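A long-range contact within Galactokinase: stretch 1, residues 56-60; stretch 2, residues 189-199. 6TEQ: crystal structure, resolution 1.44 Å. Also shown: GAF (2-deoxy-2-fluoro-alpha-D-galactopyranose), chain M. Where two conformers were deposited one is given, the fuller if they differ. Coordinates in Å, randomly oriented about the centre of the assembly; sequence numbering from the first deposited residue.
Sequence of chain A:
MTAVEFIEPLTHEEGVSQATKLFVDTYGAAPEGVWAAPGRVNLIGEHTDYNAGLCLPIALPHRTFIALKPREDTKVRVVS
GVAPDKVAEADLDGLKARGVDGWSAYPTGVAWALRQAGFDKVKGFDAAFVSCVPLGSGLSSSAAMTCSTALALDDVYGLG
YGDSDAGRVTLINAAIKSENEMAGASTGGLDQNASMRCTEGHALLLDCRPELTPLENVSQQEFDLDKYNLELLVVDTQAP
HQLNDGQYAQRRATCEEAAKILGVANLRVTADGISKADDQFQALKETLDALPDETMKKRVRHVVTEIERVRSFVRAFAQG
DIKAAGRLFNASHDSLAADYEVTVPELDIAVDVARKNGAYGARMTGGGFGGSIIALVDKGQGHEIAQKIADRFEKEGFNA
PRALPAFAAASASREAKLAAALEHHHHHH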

# COMPACT_ATOMS: atom_id res chain seq x y z
N LEU A 56 6.05 1.42 8.04
CA LEU A 56 5.24 0.78 9.09
C LEU A 56 3.80 0.61 8.66
O LEU A 56 2.92 1.29 9.20
CB LEU A 56 5.39 1.60 10.37
CG LEU A 56 4.91 0.89 11.63
CD1 LEU A 56 5.82 -0.30 11.97
CD2 LEU A 56 4.88 1.86 12.78
N PRO A 57 3.55 -0.31 7.70
CA PRO A 57 2.16 -0.56 7.32
C PRO A 57 1.47 -1.62 8.17
O PRO A 57 2.08 -2.39 8.86
CB PRO A 57 2.30 -1.09 5.88
CG PRO A 57 3.65 -1.82 5.88
CD PRO A 57 4.55 -0.92 6.77
N ILE A 58 0.14 -1.52 8.12
CA ILE A 58 -0.79 -2.58 8.57
C ILE A 58 -1.59 -3.02 7.36
O ILE A 58 -1.81 -2.21 6.41
CB ILE A 58 -1.70 -2.11 9.71
CG1 ILE A 58 -2.58 -0.94 9.31
CG2 ILE A 58 -0.86 -1.82 10.93
CD1 ILE A 58 -3.70 -0.66 10.24
N ALA A 59 -2.04 -4.25 7.43
CA ALA A 59 -2.96 -4.78 6.41
C ALA A 59 -4.37 -4.42 6.88
O ALA A 59 -4.73 -4.66 8.08
CB ALA A 59 -2.80 -6.25 6.27
N LEU A 60 -5.19 -3.91 5.98
CA LEU A 60 -6.62 -3.69 6.29
C LEU A 60 -7.39 -5.02 6.31
O LEU A 60 -6.99 -6.01 5.71
CB LEU A 60 -7.21 -2.74 5.27
CG LEU A 60 -6.78 -1.29 5.37
CD1 LEU A 60 -7.27 -0.59 4.13
CD2 LEU A 60 -7.39 -0.65 6.61
N GLY A 189 7.97 -1.11 -2.94
CA GLY A 189 7.48 -2.39 -2.47
C GLY A 189 6.70 -2.35 -1.22
O GLY A 189 6.41 -3.45 -0.70
N LEU A 190 6.45 -1.17 -0.65
CA LEU A 190 5.69 -0.95 0.60
C LEU A 190 4.43 -1.83 0.60
O LEU A 190 4.15 -2.58 1.58
CB LEU A 190 5.29 0.53 0.65
CG LEU A 190 4.47 1.03 1.85
CD1 LEU A 190 4.02 2.47 1.63
CD2 LEU A 190 3.27 0.15 2.09
N ASP A 191 3.64 -1.69 -0.46
CA ASP A 191 2.27 -2.14 -0.46
C ASP A 191 2.23 -3.67 -0.53
O ASP A 191 1.36 -4.33 0.13
CB ASP A 191 1.48 -1.56 -1.62
CG ASP A 191 1.46 -0.06 -1.75
OD1 ASP A 191 1.89 0.61 -0.78
OD2 ASP A 191 0.85 0.36 -2.75
N GLN A 192 3.12 -4.24 -1.32
CA GLN A 192 3.15 -5.67 -1.61
C GLN A 192 3.75 -6.40 -0.39
O GLN A 192 3.23 -7.50 0.02
CB GLN A 192 3.97 -5.94 -2.86
CG GLN A 192 3.39 -5.27 -4.12
CD GLN A 192 3.82 -3.83 -4.32
OE1 GLN A 192 4.50 -3.19 -3.48
NE2 GLN A 192 3.42 -3.29 -5.47
N ASN A 193 4.71 -5.83 0.28
CA ASN A 193 5.23 -6.38 1.54
C ASN A 193 4.15 -6.36 2.57
O ASN A 193 3.96 -7.39 3.32
CB ASN A 193 6.52 -5.62 1.98
CG ASN A 193 7.77 -6.11 1.28
OD1 ASN A 193 8.32 -7.11 1.71
ND2 ASN A 193 8.16 -5.50 0.18
N ALA A 194 3.38 -5.27 2.70
CA ALA A 194 2.26 -5.22 3.67
C ALA A 194 1.28 -6.32 3.36
O ALA A 194 0.90 -7.08 4.25
CB ALA A 194 1.59 -3.88 3.64
N SER A 195 0.86 -6.43 2.11
CA SER A 195 -0.27 -7.29 1.74
C SER A 195 0.10 -8.75 2.01
O SER A 195 -0.77 -9.56 2.35
CB SER A 195 -0.62 -7.05 0.26
OG SER A 195 -1.82 -7.69 -0.08
N MET A 196 1.38 -9.10 1.91
CA MET A 196 1.78 -10.52 1.98
C MET A 196 2.55 -10.83 3.26
O MET A 196 2.80 -12.04 3.49
CB MET A 196 2.59 -10.96 0.77
CG MET A 196 1.77 -10.83 -0.47
SD MET A 196 2.51 -11.69 -1.86
CE MET A 196 1.67 -13.27 -1.69
N ARG A 197 2.85 -9.85 4.11
CA ARG A 197 3.70 -10.13 5.28
C ARG A 197 3.19 -9.53 6.58
O ARG A 197 3.71 -9.96 7.65
CB ARG A 197 5.15 -9.69 5.03
CG ARG A 197 5.75 -10.35 3.82
CD ARG A 197 7.04 -9.73 3.54
NE ARG A 197 8.08 -10.25 4.45
CZ ARG A 197 9.30 -9.85 4.50
NH1 ARG A 197 9.71 -8.80 3.77
NH2 ARG A 197 10.14 -10.49 5.30
N CYS A 198 2.15 -8.71 6.55
CA CYS A 198 1.57 -8.19 7.80
C CYS A 198 0.96 -9.33 8.59
O CYS A 198 0.63 -10.39 7.99
CB CYS A 198 0.58 -7.09 7.53
SG CYS A 198 1.33 -5.51 7.08
N THR A 199 0.78 -9.10 9.88
CA THR A 199 0.04 -10.05 10.72
C THR A 199 -1.04 -9.31 11.52
O THR A 199 -0.95 -8.12 11.81
CB THR A 199 0.99 -10.84 11.60
OG1 THR A 199 1.65 -9.94 12.51
CG2 THR A 199 2.03 -11.62 10.82
C1 GAF M . 2.67 4.46 -3.22
C2 GAF M . 3.61 3.35 -3.63
F2 GAF M . 2.90 2.36 -4.22
C3 GAF M . 4.37 2.79 -2.45
O3 GAF M . 5.41 1.97 -2.90
C4 GAF M . 5.02 3.93 -1.61
O4 GAF M . 6.11 4.57 -2.27
C5 GAF M . 3.97 4.93 -1.26
O5 GAF M . 3.37 5.42 -2.43
C6 GAF M . 4.49 6.10 -0.46
O6 GAF M . 5.01 5.68 0.81
O1 GAF M . 1.65 3.79 -2.50

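How does the helix begin, and what does its first turn offer the strand? Gly189 O accepts two bonds, one from the backbone of Asn193 (N to O, 3.1 Å) and one from its side chain (ND2 to O, 2.8 Å). Leu190 then sets its CA-to-CB bond sideways to the strand, but with both chi angles t its end comes nearer, and CD2 lies 4.1 Å from Pro57 CB. The other methyl faces the sugar, Leu190 CD1 standing 3.5 Å from GAF O6, so this one side chain touches both strand and ligand.

Why do Asp191, Gln192 and Asn193 leave the strand alone? Asp191 points away from it, and its OD2 comes within 3.2 Å of GAF F2. Gln192 is out of reach. The end of Asn193 leads away as well, where its OD1 accepts a hydrogen bond from Arg197 NH1 at 3.0 Å.

What lets the two elements come so close at Ala194? Its side chain is a single methyl pointing toward the strand, and Pro57 points back: the two CB atoms, Ala194 CB and Pro57 CB, meet at 3.6 Å. The axes of helix and strand approach to 7.4 Å, at an angle of 58°. Ser195 turns away, while Met196 and Arg197 are out of reach.

How does Cys198 close the contact? Its backbone N still bonds to Ala194 O at 3.1 Å, holding the residue against the last turn, and its side chain points toward the strand. Cys198 CB packs on Ala59 CB at 3.7 Å, while Cys198 SG lies 3.7 Å from Pro57 O and 3.6 Å from Ala59 N, lodged beside the strand's backbone. No hydrogen bond crosses between the stretches; small apolar side chains account for much of the fit. Thr199 points away, and the contact ends.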